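Local coordinates for protein aminoglycoside phosphotransferase (Alicyclobacillus acidocaldarius subsp. acidocaldarius, PDB 4PDY) that probably transfers a phosphate group to a small-molecule substrate, using a protein-kinase-like fold, at residues F85-V89 / Y106-V111; T130-F134 / V239-F244; G42-V46 / Y55-R59. All coordinates share one frame. Where two conformers were deposited one is given. Numbering follows the deposited sequence.

Interaction 1. Residues F85-V89 / Y106-V111. With HIS (histidine), chain B.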
# COMPACT_ATOMS: atom_id res chain seq x y z
N PHE A 85 -3.67 -8.54 12.90
CA PHE A 85 -3.40 -9.39 11.75
C PHE A 85 -4.24 -10.66 11.83
O PHE A 85 -4.55 -11.15 12.92
CB PHE A 85 -1.91 -9.74 11.61
CG PHE A 85 -1.38 -10.61 12.70
CD1 PHE A 85 -1.12 -10.11 13.97
CD2 PHE A 85 -1.07 -11.93 12.44
CE1 PHE A 85 -0.64 -10.92 14.97
CE2 PHE A 85 -0.56 -12.75 13.44
CZ PHE A 85 -0.34 -12.25 14.69
N ALA A 86 -4.54 -11.19 10.66
CA ALA A 86 -5.24 -12.47 10.56
C ALA A 86 -4.28 -13.59 10.93
O ALA A 86 -3.15 -13.67 10.48
CB ALA A 86 -5.77 -12.69 9.17
N ARG A 87 -4.74 -14.49 11.78
CA ARG A 87 -3.92 -15.53 12.33
C ARG A 87 -3.78 -16.74 11.43
O ARG A 87 -4.79 -17.31 10.97
CB ARG A 87 -4.45 -15.95 13.70
CG ARG A 87 -4.68 -14.81 14.66
CD ARG A 87 -3.44 -13.93 14.82
NE ARG A 87 -3.83 -12.60 15.36
CZ ARG A 87 -3.97 -12.31 16.65
NH1 ARG A 87 -4.41 -11.12 16.99
NH2 ARG A 87 -3.71 -13.21 17.60
N PHE A 88 -2.56 -17.20 11.23
CA PHE A 88 -2.27 -18.30 10.36
C PHE A 88 -2.67 -19.62 11.00
O PHE A 88 -2.50 -19.83 12.19
CB PHE A 88 -0.76 -18.31 10.04
CG PHE A 88 -0.28 -17.06 9.31
CD1 PHE A 88 -0.50 -16.90 7.97
CD2 PHE A 88 0.39 -16.04 9.99
CE1 PHE A 88 -0.07 -15.77 7.29
CE2 PHE A 88 0.80 -14.91 9.33
CZ PHE A 88 0.58 -14.77 7.98
N VAL A 89 -3.20 -20.51 10.17
CA VAL A 89 -3.58 -21.87 10.57
C VAL A 89 -2.55 -22.81 9.97
O VAL A 89 -2.19 -22.68 8.80
CB VAL A 89 -5.00 -22.22 10.08
CG1 VAL A 89 -5.32 -23.66 10.45
CG2 VAL A 89 -5.97 -21.22 10.69
N TYR A 106 -1.50 -20.67 1.85
CA TYR A 106 -1.57 -20.49 3.30
C TYR A 106 -2.95 -20.02 3.70
O TYR A 106 -3.66 -19.43 2.89
CB TYR A 106 -0.45 -19.54 3.81
CG TYR A 106 -0.52 -18.13 3.31
CD1 TYR A 106 -1.26 -17.17 3.97
CD2 TYR A 106 0.22 -17.73 2.20
CE1 TYR A 106 -1.36 -15.88 3.52
CE2 TYR A 106 0.13 -16.42 1.74
CZ TYR A 106 -0.64 -15.48 2.42
OH TYR A 106 -0.74 -14.17 2.00
N VAL A 107 -3.30 -20.32 4.94
CA VAL A 107 -4.66 -20.18 5.44
C VAL A 107 -4.61 -19.35 6.71
O VAL A 107 -3.74 -19.55 7.57
CB VAL A 107 -5.25 -21.59 5.73
CG1 VAL A 107 -6.63 -21.47 6.33
CG2 VAL A 107 -5.29 -22.46 4.48
N THR A 108 -5.60 -18.46 6.85
CA THR A 108 -5.79 -17.72 8.09
C THR A 108 -7.22 -17.86 8.58
O THR A 108 -8.16 -18.24 7.85
CB THR A 108 -5.50 -16.21 7.95
OG1 THR A 108 -6.43 -15.59 7.07
CG2 THR A 108 -4.10 -15.95 7.42
N GLU A 109 -7.39 -17.60 9.87
CA GLU A 109 -8.72 -17.47 10.44
C GLU A 109 -9.38 -16.32 9.68
O GLU A 109 -8.69 -15.40 9.23
CB GLU A 109 -8.66 -17.14 11.95
CG GLU A 109 -7.93 -18.15 12.83
CD GLU A 109 -8.64 -19.49 13.06
OE1 GLU A 109 -9.87 -19.61 12.86
OE2 GLU A 109 -7.95 -20.46 13.48
N TRP A 110 -10.69 -16.36 9.54
CA TRP A 110 -11.41 -15.29 8.93
C TRP A 110 -11.51 -14.09 9.83
O TRP A 110 -11.73 -14.23 11.03
CB TRP A 110 -12.84 -15.74 8.70
CG TRP A 110 -13.62 -14.79 7.94
CD1 TRP A 110 -14.61 -13.93 8.39
CD2 TRP A 110 -13.57 -14.65 6.55
NE1 TRP A 110 -15.13 -13.24 7.33
CE2 TRP A 110 -14.50 -13.66 6.18
CE3 TRP A 110 -12.81 -15.27 5.55
CZ2 TRP A 110 -14.67 -13.27 4.87
CZ3 TRP A 110 -12.97 -14.87 4.27
CH2 TRP A 110 -13.90 -13.89 3.93
N VAL A 111 -11.35 -12.91 9.24
CA VAL A 111 -11.53 -11.66 9.95
C VAL A 111 -12.81 -10.99 9.48
O VAL A 111 -12.94 -10.64 8.31
CB VAL A 111 -10.36 -10.70 9.70
CG1 VAL A 111 -10.61 -9.41 10.47
CG2 VAL A 111 -9.06 -11.36 10.13
N HIS B . -13.73 -10.14 5.98
CA HIS B . -13.04 -9.72 4.77
C HIS B . -14.03 -9.00 3.86
O HIS B . -14.59 -9.55 2.97
CB HIS B . -12.43 -10.91 4.02
CG HIS B . -11.28 -11.58 4.72
ND1 HIS B . -10.12 -11.91 4.06
CD2 HIS B . -11.12 -11.99 6.00
CE1 HIS B . -9.29 -12.50 4.90
NE2 HIS B . -9.87 -12.55 6.09
OXT HIS B . -14.27 -7.80 4.02
O HOH W 1 -1.46 -22.16 6.28

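Interaction 2. Residues T130-F134 / V239-F244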
# COMPACT_ATOMS: atom_id res chain seq x y z
N THR A 130 -2.86 0.94 13.16
CA THR A 130 -2.43 -0.43 12.96
C THR A 130 -1.06 -0.50 12.24
O THR A 130 -0.19 -1.29 12.65
CB THR A 130 -3.52 -1.20 12.19
OG1 THR A 130 -4.63 -1.41 13.08
CG2 THR A 130 -3.01 -2.50 11.63
N LEU A 131 -0.91 0.27 11.17
CA LEU A 131 0.37 0.28 10.46
C LEU A 131 1.52 0.72 11.38
O LEU A 131 2.61 0.14 11.34
CB LEU A 131 0.28 1.20 9.25
CG LEU A 131 -0.59 0.68 8.08
CD1 LEU A 131 -0.87 1.84 7.13
CD2 LEU A 131 0.06 -0.50 7.37
N ALA A 132 1.27 1.74 12.19
CA ALA A 132 2.27 2.21 13.14
C ALA A 132 2.61 1.15 14.16
O ALA A 132 3.76 0.96 14.54
CB ALA A 132 1.77 3.47 13.80
N GLN A 133 1.59 0.45 14.65
CA GLN A 133 1.81 -0.63 15.60
C GLN A 133 2.65 -1.75 14.99
O GLN A 133 3.51 -2.32 15.66
CB GLN A 133 0.48 -1.20 16.12
CG GLN A 133 -0.27 -0.25 17.04
CD GLN A 133 -1.57 -0.83 17.52
OE1 GLN A 133 -2.26 -1.54 16.76
NE2 GLN A 133 -1.89 -0.61 18.80
N PHE A 134 2.37 -2.10 13.74
CA PHE A 134 3.16 -3.13 13.07
C PHE A 134 4.63 -2.72 12.95
O PHE A 134 5.52 -3.52 13.22
CB PHE A 134 2.56 -3.41 11.68
CG PHE A 134 3.34 -4.42 10.87
CD1 PHE A 134 3.51 -5.71 11.32
CD2 PHE A 134 3.88 -4.08 9.65
CE1 PHE A 134 4.22 -6.64 10.58
CE2 PHE A 134 4.58 -4.99 8.90
CZ PHE A 134 4.77 -6.27 9.38
N VAL A 239 -8.58 -1.77 12.71
CA VAL A 239 -8.20 -2.30 11.42
C VAL A 239 -7.25 -3.47 11.58
O VAL A 239 -6.22 -3.37 12.26
CB VAL A 239 -7.59 -1.20 10.52
CG1 VAL A 239 -6.88 -1.80 9.32
CG2 VAL A 239 -8.67 -0.24 10.07
N VAL A 240 -7.58 -4.56 10.91
CA VAL A 240 -6.78 -5.76 10.89
C VAL A 240 -6.20 -5.90 9.50
O VAL A 240 -6.91 -5.85 8.50
CB VAL A 240 -7.64 -7.00 11.29
CG1 VAL A 240 -6.84 -8.27 11.12
CG2 VAL A 240 -8.13 -6.86 12.71
N LEU A 241 -4.88 -6.05 9.46
CA LEU A 241 -4.20 -6.22 8.19
C LEU A 241 -4.21 -7.66 7.73
O LEU A 241 -4.06 -8.58 8.53
CB LEU A 241 -2.75 -5.75 8.28
CG LEU A 241 -2.56 -4.26 8.51
CD1 LEU A 241 -1.11 -3.99 8.88
CD2 LEU A 241 -2.95 -3.43 7.30
N ILE A 242 -4.34 -7.83 6.43
CA ILE A 242 -4.09 -9.11 5.79
C ILE A 242 -3.10 -8.91 4.62
O ILE A 242 -2.83 -7.77 4.22
CB ILE A 242 -5.38 -9.80 5.32
CG1 ILE A 242 -6.02 -8.96 4.25
CG2 ILE A 242 -6.33 -9.98 6.52
CD1 ILE A 242 -7.19 -9.64 3.58
N ASP A 243 -2.59 -10.01 4.11
CA ASP A 243 -1.65 -10.01 2.97
C ASP A 243 -0.34 -9.27 3.24
O ASP A 243 -0.19 -8.14 2.82
CB ASP A 243 -2.29 -9.46 1.70
CG ASP A 243 -1.48 -9.76 0.46
OD1 ASP A 243 -0.39 -10.36 0.58
OD2 ASP A 243 -1.93 -9.37 -0.64
N PHE A 244 0.54 -9.96 3.96
CA PHE A 244 1.85 -9.44 4.33
C PHE A 244 2.92 -9.85 3.32
O PHE A 244 4.09 -9.79 3.63
CB PHE A 244 2.21 -9.91 5.75
CG PHE A 244 1.47 -9.17 6.83
CD1 PHE A 244 0.18 -9.55 7.23
CD2 PHE A 244 2.05 -8.05 7.42
CE1 PHE A 244 -0.48 -8.84 8.22
CE2 PHE A 244 1.38 -7.33 8.40
CZ PHE A 244 0.13 -7.73 8.80
O HOH W 2 -6.65 -0.34 14.60

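Interaction 3. Residues G42-V46 / Y55-R59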
# COMPACT_ATOMS: atom_id res chain seq x y z
N GLY A 42 -12.91 -12.66 -4.19
CA GLY A 42 -11.81 -11.75 -4.48
C GLY A 42 -10.57 -12.58 -4.74
O GLY A 42 -10.63 -13.56 -5.48
N ASN A 43 -9.46 -12.21 -4.12
CA ASN A 43 -8.20 -12.93 -4.35
C ASN A 43 -7.91 -13.99 -3.28
O ASN A 43 -6.79 -14.49 -3.21
CB ASN A 43 -7.02 -11.97 -4.47
CG ASN A 43 -6.60 -11.39 -3.14
OD1 ASN A 43 -7.30 -11.52 -2.14
ND2 ASN A 43 -5.43 -10.75 -3.12
N ILE A 44 -8.91 -14.33 -2.48
CA ILE A 44 -8.81 -15.47 -1.58
C ILE A 44 -9.95 -16.44 -1.84
O ILE A 44 -10.87 -16.15 -2.61
CB ILE A 44 -8.72 -15.07 -0.09
CG1 ILE A 44 -9.92 -14.23 0.36
CG2 ILE A 44 -7.42 -14.33 0.19
CD1 ILE A 44 -11.10 -15.05 0.77
N GLU A 45 -9.81 -17.61 -1.26
CA GLU A 45 -10.87 -18.59 -1.24
C GLU A 45 -11.38 -18.72 0.18
O GLU A 45 -10.62 -18.83 1.12
CB GLU A 45 -10.33 -19.93 -1.74
CG GLU A 45 -11.41 -20.93 -2.08
CD GLU A 45 -10.85 -22.19 -2.72
OE1 GLU A 45 -10.54 -22.16 -3.93
OE2 GLU A 45 -10.72 -23.21 -2.02
N VAL A 46 -12.70 -18.71 0.32
CA VAL A 46 -13.34 -18.86 1.62
C VAL A 46 -13.64 -20.34 1.85
O VAL A 46 -14.25 -20.97 1.00
CB VAL A 46 -14.64 -18.05 1.71
CG1 VAL A 46 -15.32 -18.18 3.08
CG2 VAL A 46 -14.36 -16.61 1.37
N TYR A 55 -12.54 -19.61 7.03
CA TYR A 55 -11.10 -19.45 6.89
C TYR A 55 -10.85 -18.84 5.52
O TYR A 55 -11.58 -19.11 4.58
CB TYR A 55 -10.40 -20.79 7.02
CG TYR A 55 -10.71 -21.48 8.30
CD1 TYR A 55 -11.85 -22.30 8.41
CD2 TYR A 55 -9.90 -21.33 9.39
CE1 TYR A 55 -12.15 -22.91 9.59
CE2 TYR A 55 -10.19 -21.95 10.58
CZ TYR A 55 -11.32 -22.74 10.68
OH TYR A 55 -11.59 -23.37 11.85
N ALA A 56 -9.79 -18.02 5.44
CA ALA A 56 -9.34 -17.43 4.19
C ALA A 56 -8.12 -18.21 3.69
O ALA A 56 -7.10 -18.25 4.40
CB ALA A 56 -8.94 -15.98 4.42
N ALA A 57 -8.21 -18.79 2.51
CA ALA A 57 -7.10 -19.54 1.92
C ALA A 57 -6.56 -18.74 0.74
O ALA A 57 -7.30 -18.29 -0.12
CB ALA A 57 -7.59 -20.90 1.48
N LYS A 58 -5.25 -18.55 0.73
CA LYS A 58 -4.58 -17.76 -0.28
C LYS A 58 -3.66 -18.64 -1.13
O LYS A 58 -2.82 -19.35 -0.58
CB LYS A 58 -3.75 -16.67 0.39
CG LYS A 58 -2.95 -15.79 -0.59
CD LYS A 58 -3.85 -14.93 -1.47
CE LYS A 58 -3.07 -14.06 -2.46
NZ LYS A 58 -2.34 -12.98 -1.76
N ARG A 59 -3.86 -18.57 -2.44
CA ARG A 59 -2.94 -19.10 -3.41
C ARG A 59 -1.93 -17.99 -3.71
O ARG A 59 -2.31 -16.89 -4.15
CB ARG A 59 -3.66 -19.47 -4.69
CG ARG A 59 -2.75 -20.01 -5.77
CD ARG A 59 -3.48 -20.26 -7.08
NE ARG A 59 -4.25 -21.51 -7.06
CZ ARG A 59 -5.58 -21.62 -7.12
NH1 ARG A 59 -6.39 -20.56 -7.14
NH2 ARG A 59 -6.10 -22.84 -7.16
O HOH W 3 -6.15 -17.04 -3.56
O HOH W 4 -4.40 -11.71 -0.16

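Interaction 1. Residues F85-V89 / Y106-V111
A loop running into a short, weakly bonded strand, F85-V89, is held against strand 103-109 by two backbone hydrogen bonds, with side chains filling in around them. The segments pair in antiparallel fashion around F88 and T108, non-hydrogen-bonded partners with CA atoms 4.2 Å apart: E109 N donates to R87 O and V89 N to V107 O, each at 2.8 Å. Beyond them, water 1 donates to V89 O (2.7 Å) and accepts from V107 N (2.9 Å).

F88, in the m rotamer, brings its CE1 to 3.8 Å from CD1 of Y106, whose p rotamer presents the ring obliquely, planes at 62°. The F88 ring also packs on V71 and L74 of helix 64-79. T108, also p, sets OG1 3.6 Å from A86 CB.

In kinase-like folds the last N-lobe strand runs into an interlobe linker where nucleotide usually binds, and strand 103-109 with W110 and V111 matches that plan.

R87 folds back through m and m torsions so that its NE bonds to F85 O at 2.9 Å, while NH1 reaches T83. E109 carries two m torsions, placing OE2 3.5 Å from V89 CG2; its OE1 pairs with R53. A free histidine is bound here, probably at the equivalent place: its N donates to V111 O at 2.5 Å. W110, a t rotamer turned away from F85-V89, lays one ring face over the ligand's CG, W110 CH2 3.3 Å from the ligand's CB. V111, likewise t, points the other way, its CG2 resting 3.7 Å from A86 CB.

Interaction 2. Residues T130-F134 / V239-F244
Helix 121-137 and strand 239-241 meet in a buried contact that begins at V239. The local axes pass 9.3 Å apart and cross at -49°. V239 O accepts a hydrogen bond from T130 OG1 at 2.7 Å, and water 2 links the same two residues again, accepting from V239 N (3.1 Å) and donating to T130 OG1 (2.7 Å). V240 points away from the helix. L241 turns back toward it: its CG lies 3.6 Å from T130 CG2 and its CD1 4.0 Å from L131 CD2. I242 faces the bound histidine instead, and D243, with positive phi, swings the chain round so that F244 returns to the helix. There F244 sets its edge against the face of F134; F244 CE2 lies 3.6 Å from F134 CE1, and the centroids are 5.0 Å apart. A strand running into an Asp-Phe pair, its phenylalanine packed against H223 and helix 64-79, recalls the DFG region of protein kinases.

Interaction 3. Residues G42-V46 / Y55-R59
Two reciprocal backbone bonds fix the register of this hairpin: E45 N donates to A57 O and A57 N to E45 O, both at 2.8 Å and nearly straight (175° and 172°). This is a textbook antiparallel hydrogen-bonded pair. Next to it V46 and A56 form a non-hydrogen-bonded pair, in which V46 CA lies 3.5 Å from Y55 O in a CA-H...O contact. The strand axes approach to 4.6 Å, and their directions differ by 146°.

Charged ends find partners beyond the hairpin. E45 OE2 meets R38 in a salt bridge and W47 NE1 in a hydrogen bond, and K58 NZ forms a salt bridge with E245. Where the strands separate, solvent takes over: water 3 donates to N43 O (2.7 Å) and accepts from R59 N (3.0 Å), while water 4 accepts from K58 NZ (2.9 Å) and, weakly, from N43 ND2 (3.3 Å).

Packing follows the alternation of the strands. I44 rests its CG2 4.0 Å from K58 CD and its CD1 4.3 Å from A56 CB; A56 borders the bound histidine. On the face of E45 and A57, their CB atoms stand 4.3 Å apart, and I23 touches A57. Opposite, V46 lies against W110.

G42, with a positive phi, and N43 form the tight turn from strand 35-41, a position that probably corresponds to the nucleotide-binding loop of kinase-like enzymes. Strand 44-49 thus lies between 35-41 and 54-60, and 54-60 in turn pairs with 103-109, so the hairpin forms the middle of the N-lobe sheet.

Overall arrangement
The three contacts meet around the cleft between the lobes, interaction 2 through I242 rather than helix 130-134. Interactions 1 and 3, with centres about 10 Å apart, share a sheet: Y106 O and K58 N (2.8 Å), and T108 N and A56 O (2.9 Å), probably hydrogen-bond across it. Interaction 2, centred about 13 Å from interaction 1, meets it by packing, A86 CB to I242 CG2 at 3.8 Å. Interactions 2 and 3, about 18 Å apart, are joined by a long, weak ion pair between D243 OD2 and K58 NZ (3.8 Å). Interaction 1 gives the histidine pocket W110 and V111, interaction 2 I242, and interaction 3 A56, whose side chain is about 4 Å from the ligand; that of L241 is about 10 Å away.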